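PDB 6NQC: cyanophycinase-like exopeptidase, which probably hydrolyses peptide bonds as a serine exopeptidase of family S51, the family of the cyanophycinases. Local coordinates for residues H125-T130 with E176-I181; P165-S170 with D199-I204; L169-S174 with L205-T210; N183-P188 with P209-L214. All blocks are in the same frame, centred on the assembly; numbering follows the deposited sequence.

Interaction 1: residues H125-T130 with E176-I181; sequences HYLADT and EGFGII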
loop_
_atom_site.group_PDB
_atom_site.type_symbol
_atom_site.label_atom_id
_atom_site.label_comp_id
_atom_site.label_asym_id
_atom_site.label_seq_id
_atom_site.Cartn_x
_atom_site.Cartn_y
_atom_site.Cartn_z
ATOM N N HIS A 125 10.672 -6.237 -2.878
ATOM C CA HIS A 125 11.513 -7.107 -2.067
ATOM C C HIS A 125 12.298 -6.294 -1.052
ATOM O O HIS A 125 12.399 -6.694 0.121
ATOM C CB HIS A 125 12.415 -7.930 -2.970
ATOM C CG HIS A 125 11.635 -8.793 -3.902
ATOM N ND1 HIS A 125 11.064 -9.981 -3.500
ATOM C CD2 HIS A 125 11.273 -8.616 -5.198
ATOM C CE1 HIS A 125 10.416 -10.518 -4.524
ATOM N NE2 HIS A 125 10.521 -9.710 -5.563
ATOM N N TYR A 126 12.827 -5.140 -1.465
ATOM C CA TYR A 126 13.553 -4.295 -0.527
ATOM C C TYR A 126 12.615 -3.723 0.536
ATOM O O TYR A 126 12.978 -3.658 1.717
ATOM C CB TYR A 126 14.283 -3.183 -1.278
ATOM C CG TYR A 126 15.233 -2.387 -0.408
ATOM C CD1 TYR A 126 16.427 -2.931 0.028
ATOM C CD2 TYR A 126 14.926 -1.070 -0.029
ATOM C CE1 TYR A 126 17.308 -2.216 0.828
ATOM C CE2 TYR A 126 15.785 -0.334 0.788
ATOM C CZ TYR A 126 16.983 -0.920 1.213
ATOM O OH TYR A 126 17.857 -0.218 2.020
ATOM N N LEU A 127 11.409 -3.294 0.129
ATOM C CA LEU A 127 10.463 -2.752 1.086
ATOM C C LEU A 127 10.205 -3.773 2.174
ATOM O O LEU A 127 10.342 -3.481 3.368
ATOM C CB LEU A 127 9.158 -2.363 0.394
ATOM C CG LEU A 127 8.046 -1.852 1.342
ATOM C CD1 LEU A 127 8.593 -0.775 2.295
ATOM C CD2 LEU A 127 6.860 -1.326 0.561
ATOM N N ALA A 128 9.857 -5.003 1.765
ATOM C CA ALA A 128 9.557 -6.063 2.709
ATOM C C ALA A 128 10.757 -6.396 3.596
ATOM O O ALA A 128 10.639 -6.451 4.831
ATOM C CB ALA A 128 9.125 -7.318 1.950
ATOM N N ASP A 129 11.906 -6.677 2.984
ATOM C CA ASP A 129 13.081 -7.069 3.766
ATOM C C ASP A 129 13.518 -5.970 4.734
ATOM O O ASP A 129 14.026 -6.264 5.814
ATOM C CB ASP A 129 14.235 -7.416 2.839
ATOM C CG ASP A 129 14.042 -8.739 2.096
ATOM O OD1 ASP A 129 13.212 -9.573 2.517
ATOM O OD2 ASP A 129 14.707 -8.922 1.064
ATOM N N THR A 130 13.274 -4.703 4.397
ATOM C CA THR A 130 13.763 -3.608 5.219
ATOM C C THR A 130 12.867 -3.343 6.417
ATOM O O THR A 130 13.389 -3.026 7.491
ATOM C CB THR A 130 13.925 -2.332 4.379
ATOM O OG1 THR A 130 14.953 -2.529 3.393
ATOM C CG2 THR A 130 14.340 -1.195 5.217
ATOM N N GLU A 176 8.918 -12.966 2.004
ATOM C CA GLU A 176 7.873 -12.767 2.995
ATOM C C GLU A 176 7.475 -11.293 3.074
ATOM O O GLU A 176 8.317 -10.409 3.220
ATOM C CB GLU A 176 8.371 -13.271 4.350
ATOM C CG GLU A 176 7.382 -13.158 5.487
ATOM C CD GLU A 176 7.866 -13.878 6.764
ATOM O OE1 GLU A 176 8.812 -14.699 6.668
ATOM O OE2 GLU A 176 7.298 -13.616 7.855
ATOM N N GLY A 177 6.180 -11.029 2.943
ATOM C CA GLY A 177 5.626 -9.714 3.142
ATOM C C GLY A 177 5.076 -9.534 4.544
ATOM O O GLY A 177 5.300 -10.339 5.446
ATOM N N PHE A 178 4.337 -8.445 4.711
ATOM C CA PHE A 178 3.848 -8.062 6.033
ATOM C C PHE A 178 2.623 -8.866 6.432
ATOM O O PHE A 178 2.355 -9.006 7.619
ATOM C CB PHE A 178 3.523 -6.571 6.049
ATOM C CG PHE A 178 4.663 -5.680 5.626
ATOM C CD1 PHE A 178 5.981 -6.026 5.894
ATOM C CD2 PHE A 178 4.415 -4.504 4.953
ATOM C CE1 PHE A 178 7.007 -5.189 5.512
ATOM C CE2 PHE A 178 5.440 -3.673 4.548
ATOM C CZ PHE A 178 6.711 -3.971 4.845
ATOM N N GLY A 179 1.858 -9.384 5.458
ATOM C CA GLY A 179 0.793 -10.328 5.721
ATOM C C GLY A 179 -0.450 -9.765 6.389
ATOM O O GLY A 179 -1.112 -10.478 7.121
ATOM N N ILE A 180 -0.804 -8.524 6.123
ATOM C CA ILE A 180 -2.014 -7.982 6.716
ATOM C C ILE A 180 -3.270 -8.133 5.871
ATOM O O ILE A 180 -4.376 -7.964 6.399
ATOM C CB ILE A 180 -1.807 -6.490 7.061
ATOM C CG1 ILE A 180 -1.470 -5.708 5.818
ATOM C CG2 ILE A 180 -0.758 -6.391 8.164
ATOM C CD1 ILE A 180 -1.748 -4.256 5.990
ATOM N N ILE A 181 -3.150 -8.361 4.570
ATOM C CA ILE A 181 -4.245 -8.956 3.820
ATOM C C ILE A 181 -3.890 -10.438 3.716
ATOM O O ILE A 181 -2.961 -10.839 2.997
ATOM C CB ILE A 181 -4.467 -8.283 2.477
ATOM C CG1 ILE A 181 -3.187 -8.144 1.660
ATOM C CG2 ILE A 181 -4.998 -6.867 2.689
ATOM C CD1 ILE A 181 -3.403 -7.496 0.342
HETATM O O HOH W 1 11.009 -10.177 4.068
#
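Leu127 and Ala128 meet Phe178 where helix 124-131 packs on the loop that runs from strand 175-176 towards strand 184-187. The contact is largely buried and lies in the S51 peptidase fold. Leu127 brings two groups to the CZ end of the Phe178 ring. Its branch carbon CG stands 4.3 Å from Phe178 CZ. Its carbonyl O lies at the edge of the ring, near the ring plane, 4.0 Å from CZ. The same leucine side chain touches what is probably the nucleophile elbow of the enzyme.

Ala128 and Gly177 have the nearest CA atoms, 5.4 Å apart. The methyl CB of Ala128 rests on the carbonyl at the end of strand 175-176, 3.4 Å from Glu176 O. Phe178 CE1 comes within 3.9 Å of Ala128 CA, in an oblique approach. The ring arrives here because Phe178 CG is anti to its own carbonyl carbon (chi1 -55°). The ring also stacks with Trp137 of helix 135-145, so it touches both helices.

Asp129 reaches Glu176 through solvent. One water donates to both Asp129 OD1 and Glu176 O, and thus ties a helix carboxylate to the carbonyl at the end of the strand. Thr130 closes the segment by bonding back within the helix. Its OG1 donates to Tyr126 O at 2.8 Å. Thr130 N bonds to that oxygen too, from the opposite face of the carbonyl plane. Thr130 OG1 also sits over the centre of the Tyr126 ring, 3.3 Å above its plane.

Interaction 2: residues P165-S170 with D199-I204; sequences PNFRLS and DSAAKI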
loop_
_atom_site.group_PDB
_atom_site.type_symbol
_atom_site.label_atom_id
_atom_site.label_comp_id
_atom_site.label_asym_id
_atom_site.label_seq_id
_atom_site.Cartn_x
_atom_site.Cartn_y
_atom_site.Cartn_z
ATOM N N PRO A 165 6.149 -12.206 -4.982
ATOM C CA PRO A 165 6.764 -13.095 -5.991
ATOM C C PRO A 165 8.126 -12.585 -6.417
ATOM O O PRO A 165 8.333 -11.383 -6.560
ATOM C CB PRO A 165 5.800 -13.021 -7.169
ATOM C CG PRO A 165 5.122 -11.653 -6.975
ATOM C CD PRO A 165 4.984 -11.488 -5.524
ATOM N N ASN A 166 9.045 -13.514 -6.624
ATOM C CA ASN A 166 10.391 -13.198 -7.103
ATOM C C ASN A 166 10.607 -13.810 -8.481
ATOM O O ASN A 166 10.889 -15.018 -8.597
ATOM C CB ASN A 166 11.462 -13.680 -6.126
ATOM C CG ASN A 166 12.828 -13.063 -6.409
ATOM O OD1 ASN A 166 13.165 -12.784 -7.562
ATOM N ND2 ASN A 166 13.618 -12.857 -5.365
ATOM N N PHE A 167 10.544 -12.946 -9.517
ATOM C CA PHE A 167 10.709 -13.405 -10.897
ATOM C C PHE A 167 12.087 -13.986 -11.148
ATOM O O PHE A 167 12.257 -14.854 -12.007
ATOM C CB PHE A 167 10.562 -12.286 -11.945
ATOM C CG PHE A 167 9.476 -11.341 -11.680
ATOM C CD1 PHE A 167 9.674 -9.983 -11.850
ATOM C CD2 PHE A 167 8.251 -11.806 -11.253
ATOM C CE1 PHE A 167 8.669 -9.104 -11.588
ATOM C CE2 PHE A 167 7.233 -10.928 -10.983
ATOM C CZ PHE A 167 7.434 -9.575 -11.159
ATOM N N ARG A 168 13.099 -13.455 -10.477
ATOM C CA ARG A 168 14.468 -13.876 -10.725
ATOM C C ARG A 168 14.733 -15.279 -10.218
ATOM O O ARG A 168 15.782 -15.846 -10.555
ATOM C CB ARG A 168 15.430 -12.863 -10.082
ATOM C CG ARG A 168 15.717 -11.621 -10.985
ATOM C CD ARG A 168 15.426 -10.263 -10.285
ATOM N NE ARG A 168 13.988 -10.037 -10.084
ATOM C CZ ARG A 168 13.388 -9.906 -8.892
ATOM N NH1 ARG A 168 14.089 -9.976 -7.748
ATOM N NH2 ARG A 168 12.061 -9.726 -8.845
ATOM N N LEU A 169 13.800 -15.866 -9.448
ATOM C CA LEU A 169 14.072 -17.117 -8.772
ATOM C C LEU A 169 13.033 -18.152 -9.172
ATOM O O LEU A 169 13.169 -18.793 -10.219
ATOM C CB LEU A 169 14.107 -16.877 -7.255
ATOM C CG LEU A 169 15.255 -16.076 -6.660
ATOM C CD1 LEU A 169 15.199 -16.220 -5.143
ATOM C CD2 LEU A 169 16.595 -16.537 -7.232
ATOM N N SER A 170 12.014 -18.386 -8.356
ATOM C CA SER A 170 10.968 -19.357 -8.685
ATOM C C SER A 170 9.745 -19.043 -7.823
ATOM O O SER A 170 9.815 -18.244 -6.889
ATOM C CB SER A 170 11.446 -20.802 -8.463
ATOM O OG SER A 170 11.352 -21.192 -7.099
ATOM N N ASP A 199 7.721 -14.376 -20.316
ATOM C CA ASP A 199 6.654 -15.311 -19.950
ATOM C C ASP A 199 6.984 -16.070 -18.673
ATOM O O ASP A 199 6.080 -16.377 -17.858
ATOM C CB ASP A 199 6.402 -16.306 -21.082
ATOM C CG ASP A 199 5.803 -15.656 -22.306
ATOM O OD1 ASP A 199 5.470 -14.447 -22.236
ATOM O OD2 ASP A 199 5.666 -16.345 -23.342
ATOM N N SER A 200 8.265 -16.397 -18.491
ATOM C CA SER A 200 8.691 -17.139 -17.311
ATOM C C SER A 200 8.377 -16.353 -16.044
ATOM O O SER A 200 7.861 -16.909 -15.058
ATOM C CB SER A 200 10.189 -17.446 -17.407
ATOM O OG SER A 200 10.979 -16.315 -17.071
ATOM N N ALA A 201 8.667 -15.043 -16.073
ATOM C CA ALA A 201 8.365 -14.163 -14.954
ATOM C C ALA A 201 6.865 -14.002 -14.759
ATOM O O ALA A 201 6.375 -13.979 -13.616
ATOM C CB ALA A 201 9.028 -12.812 -15.191
ATOM N N ALA A 202 6.136 -13.860 -15.859
ATOM C CA ALA A 202 4.693 -13.714 -15.786
ATOM C C ALA A 202 4.053 -14.895 -15.079
ATOM O O ALA A 202 3.058 -14.722 -14.372
ATOM C CB ALA A 202 4.110 -13.556 -17.193
ATOM N N LYS A 203 4.581 -16.110 -15.289
ATOM C CA LYS A 203 3.969 -17.295 -14.700
ATOM C C LYS A 203 4.095 -17.276 -13.186
ATOM O O LYS A 203 3.174 -17.722 -12.471
ATOM C CB LYS A 203 4.604 -18.576 -15.259
ATOM C CG LYS A 203 4.262 -18.848 -16.733
ATOM C CD LYS A 203 5.090 -19.989 -17.349
ATOM C CE LYS A 203 5.038 -19.962 -18.890
ATOM N NZ LYS A 203 6.404 -19.768 -19.524
ATOM N N ILE A 204 5.246 -16.796 -12.686
ATOM C CA ILE A 204 5.453 -16.639 -11.249
ATOM C C ILE A 204 4.519 -15.557 -10.695
ATOM O O ILE A 204 3.824 -15.755 -9.696
ATOM C CB ILE A 204 6.931 -16.316 -10.988
ATOM C CG1 ILE A 204 7.835 -17.516 -11.353
ATOM C CG2 ILE A 204 7.183 -15.911 -9.526
ATOM C CD1 ILE A 204 9.335 -17.232 -11.392
#
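Ile204 and Ala201, one turn apart on helix 199-205, pack on the loop 165-170. The apolar contacts come first. Ala201 CB meets Phe167 CB at 3.6 Å, and the ring carbon CG lies close behind. The ring itself leans along the helix backbone, with Phe167 CD2 3.7 Å from Ala201 O. Ile204 points at the loop and uses two branches. Its CG2 touches Pro165 CB at 4.0 Å. Its CG1 is anti to the carbonyl carbon (chi1 -67°), which sends CD1 into the concave side of the loop.

There the contacts are of carbon with backbone. Ile204 CD1 lies 3.8 Å from both Phe167 O and Ser170 CA, and is also near Asn166 O.

The polar bonds are local and shape the loop. Residues Asn166 to Leu169 form a type I turn, with Leu169 N bonded to Asn166 O at 3.1 Å. Asn166 OD1 accepts from Arg168 N, an Asx turn.

The packing joins the hairpin of strands 163-164 and 175-176 to helix 199-205. Pro165 and Phe167 go on to Leu205 at the end of that helix, while Asn166 and Arg168 touch His125 of helix 124-131.

Interaction 3: residues L169-S174 with L205-T210; sequences LSRHQS and LLDLPT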
loop_
_atom_site.group_PDB
_atom_site.type_symbol
_atom_site.label_atom_id
_atom_site.label_comp_id
_atom_site.label_asym_id
_atom_site.label_seq_id
_atom_site.Cartn_x
_atom_site.Cartn_y
_atom_site.Cartn_z
ATOM N N LEU A 169 13.800 -15.866 -9.448
ATOM C CA LEU A 169 14.072 -17.117 -8.772
ATOM C C LEU A 169 13.033 -18.152 -9.172
ATOM O O LEU A 169 13.169 -18.793 -10.219
ATOM C CB LEU A 169 14.107 -16.877 -7.255
ATOM C CG LEU A 169 15.255 -16.076 -6.660
ATOM C CD1 LEU A 169 15.199 -16.220 -5.143
ATOM C CD2 LEU A 169 16.595 -16.537 -7.232
ATOM N N SER A 170 12.014 -18.386 -8.356
ATOM C CA SER A 170 10.968 -19.357 -8.685
ATOM C C SER A 170 9.745 -19.043 -7.823
ATOM O O SER A 170 9.815 -18.244 -6.889
ATOM C CB SER A 170 11.446 -20.802 -8.463
ATOM O OG SER A 170 11.352 -21.192 -7.099
ATOM N N ARG A 171 8.619 -19.697 -8.143
ATOM C CA ARG A 171 7.431 -19.538 -7.330
ATOM C C ARG A 171 7.602 -20.073 -5.913
ATOM O O ARG A 171 6.785 -19.753 -5.052
ATOM C CB ARG A 171 6.254 -20.210 -8.007
ATOM C CG ARG A 171 6.282 -21.742 -8.003
ATOM C CD ARG A 171 5.257 -22.269 -8.988
ATOM N NE ARG A 171 3.879 -21.899 -8.642
ATOM C CZ ARG A 171 3.089 -22.674 -7.897
ATOM N NH1 ARG A 171 1.855 -22.320 -7.599
ATOM N NH2 ARG A 171 3.547 -23.836 -7.451
ATOM N N HIS A 172 8.633 -20.856 -5.635
ATOM C CA HIS A 172 8.851 -21.383 -4.297
ATOM C C HIS A 172 9.835 -20.562 -3.477
ATOM O O HIS A 172 10.160 -20.961 -2.353
ATOM C CB HIS A 172 9.336 -22.827 -4.385
ATOM C CG HIS A 172 8.370 -23.725 -5.079
ATOM N ND1 HIS A 172 7.281 -24.282 -4.436
ATOM C CD2 HIS A 172 8.294 -24.113 -6.373
ATOM C CE1 HIS A 172 6.592 -24.998 -5.307
ATOM N NE2 HIS A 172 7.179 -24.903 -6.490
ATOM N N GLN A 173 10.314 -19.429 -4.027
ATOM C CA GLN A 173 11.279 -18.589 -3.339
ATOM C C GLN A 173 10.755 -17.160 -3.232
ATOM O O GLN A 173 11.487 -16.226 -3.563
ATOM C CB GLN A 173 12.631 -18.641 -4.101
ATOM C CG GLN A 173 13.255 -20.069 -4.096
ATOM C CD GLN A 173 14.200 -20.273 -5.273
ATOM O OE1 GLN A 173 13.768 -20.489 -6.410
ATOM N NE2 GLN A 173 15.489 -20.157 -5.009
ATOM N N SER A 174 9.513 -17.001 -2.806
ATOM C CA SER A 174 8.944 -15.672 -2.613
ATOM C C SER A 174 9.563 -15.012 -1.393
ATOM O O SER A 174 10.055 -15.683 -0.475
ATOM C CB SER A 174 7.435 -15.786 -2.456
ATOM O OG SER A 174 6.897 -16.370 -3.644
ATOM N N LEU A 205 4.517 -14.384 -11.330
ATOM C CA LEU A 205 3.667 -13.280 -10.912
ATOM C C LEU A 205 2.210 -13.705 -10.828
ATOM O O LEU A 205 1.476 -13.263 -9.928
ATOM C CB LEU A 205 3.830 -12.116 -11.888
ATOM C CG LEU A 205 3.188 -10.777 -11.591
ATOM C CD1 LEU A 205 3.397 -10.335 -10.171
ATOM C CD2 LEU A 205 3.827 -9.703 -12.518
ATOM N N LEU A 206 1.780 -14.592 -11.716
ATOM C CA LEU A 206 0.374 -14.989 -11.763
ATOM C C LEU A 206 0.023 -16.178 -10.883
ATOM O O LEU A 206 -1.158 -16.517 -10.790
ATOM C CB LEU A 206 -0.033 -15.288 -13.207
ATOM C CG LEU A 206 -0.193 -14.038 -14.079
ATOM C CD1 LEU A 206 -0.340 -14.384 -15.549
ATOM C CD2 LEU A 206 -1.396 -13.246 -13.551
ATOM N N ASP A 207 0.994 -16.823 -10.235
ATOM C CA ASP A 207 0.662 -18.108 -9.589
ATOM C C ASP A 207 1.743 -18.457 -8.579
ATOM O O ASP A 207 2.775 -19.029 -8.947
ATOM C CB ASP A 207 0.502 -19.209 -10.645
ATOM C CG ASP A 207 0.253 -20.563 -10.064
ATOM O OD1 ASP A 207 -0.137 -20.644 -8.869
ATOM O OD2 ASP A 207 0.459 -21.544 -10.815
ATOM N N LEU A 208 1.473 -18.132 -7.311
ATOM C CA LEU A 208 2.301 -18.529 -6.196
ATOM C C LEU A 208 1.609 -19.608 -5.393
ATOM O O LEU A 208 0.371 -19.593 -5.251
ATOM C CB LEU A 208 2.638 -17.370 -5.252
ATOM C CG LEU A 208 3.438 -16.226 -5.896
ATOM C CD1 LEU A 208 3.638 -15.098 -4.830
ATOM C CD2 LEU A 208 4.794 -16.670 -6.387
ATOM N N PRO A 209 2.383 -20.534 -4.811
ATOM C CA PRO A 209 1.775 -21.650 -4.063
ATOM C C PRO A 209 1.123 -21.209 -2.772
ATOM O O PRO A 209 0.408 -22.004 -2.163
ATOM C CB PRO A 209 2.963 -22.572 -3.769
ATOM C CG PRO A 209 4.158 -21.631 -3.717
ATOM C CD PRO A 209 3.862 -20.543 -4.745
ATOM N N THR A 210 1.368 -19.967 -2.338
ATOM C CA THR A 210 0.784 -19.409 -1.131
ATOM C C THR A 210 -0.482 -18.599 -1.398
ATOM O O THR A 210 -1.080 -18.082 -0.452
ATOM C CB THR A 210 1.838 -18.551 -0.427
ATOM O OG1 THR A 210 2.389 -17.605 -1.365
ATOM C CG2 THR A 210 2.980 -19.445 0.100
HETATM O O HOH W 2 4.977 -17.880 -2.586
#
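Arg171, in the type I turn from Ser170 to Gln173, clamps onto Asp207 in the link between helix 199-205 and strand 213-217. An ST turn overlaps it, as Ser170 OG accepts from His172 N. The same Ser170 OG donates to Gln173 OE1.

Arg171 grips Asp207 side-on with two nitrogens. Its NE donates to the backbone Asp207 O at 3.1 Å, fairly straight at 159°. This donor stands above the carbonyl plane. Arg171 NH1 makes a salt bridge to Asp207 OD1 at 2.9 Å. It too comes from above the carboxylate plane, and the guanidinium and carboxylate planes are 56° apart. The carboxylate is therefore not held flat against the arginine. A weak, long ion pair links Asp207 OD1 to Lys244 as well.

The arginine chain leaves CB with CG between the backbone N and the carbonyl carbon, and bends at chi3 (-63°). This carries the guanidinium over Pro209, whose CD lies under the centre of one face, 3.8 Å from the plane. The same Pro209 CD presses on Arg171 O at 3.0 Å, a tight approach. His172 adds a looser touch on Pro209 CG.

Farther along, Ser174 OG packs on the Leu208 methyl CD2 at 3.5 Å. One water then joins the two segments, lying 2.7 Å from Ser174 OG and 2.9 Å from Thr210 OG1.

Interaction 4: residues N183-P188 with P209-L214; sequences NVRVIP and PTDSIL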
loop_
_atom_site.group_PDB
_atom_site.type_symbol
_atom_site.label_atom_id
_atom_site.label_comp_id
_atom_site.label_asym_id
_atom_site.label_seq_id
_atom_site.Cartn_x
_atom_site.Cartn_y
_atom_site.Cartn_z
ATOM N N ASN A 183 -5.522 -13.210 2.753
ATOM C CA ASN A 183 -5.989 -14.099 1.688
ATOM C C ASN A 183 -6.034 -13.436 0.322
ATOM O O ASN A 183 -6.607 -14.003 -0.611
ATOM C CB ASN A 183 -7.370 -14.659 2.041
ATOM C CG ASN A 183 -8.448 -13.616 2.031
ATOM O OD1 ASN A 183 -8.226 -12.468 2.405
ATOM N ND2 ASN A 183 -9.639 -14.015 1.607
ATOM N N VAL A 184 -5.433 -12.266 0.173
ATOM C CA VAL A 184 -5.464 -11.542 -1.084
ATOM C C VAL A 184 -4.036 -11.127 -1.423
ATOM O O VAL A 184 -3.257 -10.753 -0.539
ATOM C CB VAL A 184 -6.394 -10.315 -1.008
ATOM C CG1 VAL A 184 -6.335 -9.599 -2.332
ATOM C CG2 VAL A 184 -7.796 -10.743 -0.645
ATOM N N ARG A 185 -3.693 -11.226 -2.691
ATOM C CA ARG A 185 -2.460 -10.669 -3.237
ATOM C C ARG A 185 -2.775 -9.850 -4.482
ATOM O O ARG A 185 -3.678 -10.185 -5.255
ATOM C CB ARG A 185 -1.481 -11.772 -3.567
ATOM C CG ARG A 185 -0.207 -11.277 -4.253
ATOM C CD ARG A 185 0.806 -12.440 -4.323
ATOM N NE ARG A 185 0.535 -13.459 -5.338
ATOM C CZ ARG A 185 0.867 -13.387 -6.626
ATOM N NH1 ARG A 185 1.433 -12.298 -7.142
ATOM N NH2 ARG A 185 0.572 -14.396 -7.414
ATOM N N VAL A 186 -1.964 -8.814 -4.704
ATOM C CA VAL A 186 -2.194 -7.801 -5.721
ATOM C C VAL A 186 -1.072 -7.824 -6.755
ATOM O O VAL A 186 0.117 -7.773 -6.408
ATOM C CB VAL A 186 -2.256 -6.385 -5.097
ATOM C CG1 VAL A 186 -2.173 -5.292 -6.185
ATOM C CG2 VAL A 186 -3.473 -6.266 -4.217
ATOM N N ILE A 187 -1.457 -7.785 -8.026
ATOM C CA ILE A 187 -0.565 -7.454 -9.122
ATOM C C ILE A 187 -0.877 -6.007 -9.538
ATOM O O ILE A 187 -1.986 -5.758 -10.035
ATOM C CB ILE A 187 -0.729 -8.419 -10.299
ATOM C CG1 ILE A 187 -0.412 -9.828 -9.811
ATOM C CG2 ILE A 187 0.217 -8.022 -11.398
ATOM C CD1 ILE A 187 -0.805 -10.935 -10.767
ATOM N N PRO A 188 0.032 -5.068 -9.322
ATOM C CA PRO A 188 -0.231 -3.667 -9.681
ATOM C C PRO A 188 0.081 -3.423 -11.148
ATOM O O PRO A 188 0.466 -4.320 -11.849
ATOM C CB PRO A 188 0.730 -2.895 -8.786
ATOM C CG PRO A 188 1.904 -3.852 -8.554
ATOM C CD PRO A 188 1.314 -5.249 -8.607
ATOM N N PRO A 209 2.383 -20.534 -4.811
ATOM C CA PRO A 209 1.775 -21.650 -4.063
ATOM C C PRO A 209 1.123 -21.209 -2.772
ATOM O O PRO A 209 0.408 -22.004 -2.163
ATOM C CB PRO A 209 2.963 -22.572 -3.769
ATOM C CG PRO A 209 4.158 -21.631 -3.717
ATOM C CD PRO A 209 3.862 -20.543 -4.745
ATOM N N THR A 210 1.368 -19.967 -2.338
ATOM C CA THR A 210 0.784 -19.409 -1.131
ATOM C C THR A 210 -0.482 -18.599 -1.398
ATOM O O THR A 210 -1.080 -18.082 -0.452
ATOM C CB THR A 210 1.838 -18.551 -0.427
ATOM O OG1 THR A 210 2.389 -17.605 -1.365
ATOM C CG2 THR A 210 2.980 -19.445 0.100
ATOM N N ASP A 211 -0.924 -18.521 -2.654
ATOM C CA ASP A 211 -2.050 -17.679 -3.026
ATOM C C ASP A 211 -3.381 -18.243 -2.529
ATOM O O ASP A 211 -3.575 -19.455 -2.392
ATOM C CB ASP A 211 -2.157 -17.547 -4.552
ATOM C CG ASP A 211 -1.208 -16.523 -5.140
ATOM O OD1 ASP A 211 -0.708 -15.625 -4.422
ATOM O OD2 ASP A 211 -0.946 -16.649 -6.370
ATOM N N SER A 212 -4.316 -17.341 -2.280
ATOM C CA SER A 212 -5.728 -17.697 -2.158
ATOM C C SER A 212 -6.438 -16.927 -3.266
ATOM O O SER A 212 -6.615 -17.448 -4.365
ATOM C CB SER A 212 -6.282 -17.376 -0.774
ATOM O OG SER A 212 -5.538 -18.068 0.227
ATOM N N ILE A 213 -6.782 -15.646 -3.000
ATOM C CA ILE A 213 -7.392 -14.754 -3.970
ATOM C C ILE A 213 -6.308 -13.861 -4.563
ATOM O O ILE A 213 -5.484 -13.266 -3.834
ATOM C CB ILE A 213 -8.516 -13.900 -3.345
ATOM C CG1 ILE A 213 -9.659 -14.778 -2.879
ATOM C CG2 ILE A 213 -8.953 -12.802 -4.361
ATOM C CD1 ILE A 213 -10.638 -14.067 -2.008
ATOM N N LEU A 214 -6.293 -13.785 -5.882
ATOM C CA LEU A 214 -5.316 -13.006 -6.629
ATOM C C LEU A 214 -6.069 -11.975 -7.441
ATOM O O LEU A 214 -6.989 -12.327 -8.202
ATOM C CB LEU A 214 -4.491 -13.892 -7.565
ATOM C CG LEU A 214 -3.476 -13.180 -8.440
ATOM C CD1 LEU A 214 -2.375 -12.562 -7.530
ATOM C CD2 LEU A 214 -2.836 -14.093 -9.467
#
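Strands 184-187 and 213-217 pair in parallel, with Val184 beside Ile213 and Arg185 beside Leu214. Asn183 O accepts from Ile213 N, and Ile213 O accepts from Arg185 N; both bonds are 2.9 Å. Val184 CA adds a CA-H...O contact to Ile213 O. The strands are the two ends of a beta-alpha-beta unit through helix 199-205.

Side chains of Val184 and Ile213 share one face of the sheet. At this end Asn183 ND2 passes Ile213 CD1 and bonds to Phe259 O. Arg185 and Leu214 lie on the other face, side by side.

Arg185 grips Asp211 side-on. Its NE meets OD1 at 2.7 Å, almost straight at 176°, and its NH2 meets OD2 at 2.9 Å. Each oxygen uses its syn lone pair, and the guanidinium and carboxylate planes are only 14° apart. A bend at chi3 (76°) turns the NE and NH2 edge to Asp211. Leu214 CD1 sits over the centre of one guanidinium face, 3.4 Å above it, and also touches Ile187 CD1.

Arg185 NH2 also bonds to Leu205 O, and Asp211 OD2 to Lys244 and Leu208 N. Asp211 thus faces two cations, which would favour its charged form, and the paired bonds hold the Arg185 guanidinium in one orientation.

How the interactions relate
Interactions 2, 3 and 4 lie on one side of the chain, around the unit of strand 184-187, helix 199-205 and strand 213-217. The centres of interactions 2 and 3 are about 7 Å apart, and those of 3 and 4 about 10 Å. Interactions 2 and 3 share Leu169 and Ser170; interactions 3 and 4 share Pro209 and Thr210. They fasten the hairpin loop 165-174 to helix 199-205 and the link after it, while interaction 4 pairs the unit's two strands in the four-stranded sheet. The centre of interaction 1 is about 14 to 17 Å from those of the others. It packs helix 124-131 on the loop leading into strand 184-187, and closes before interaction 4 opens. His125 NE2 touches Pro165 O at 2.9 Å, linking interactions 1 and 2.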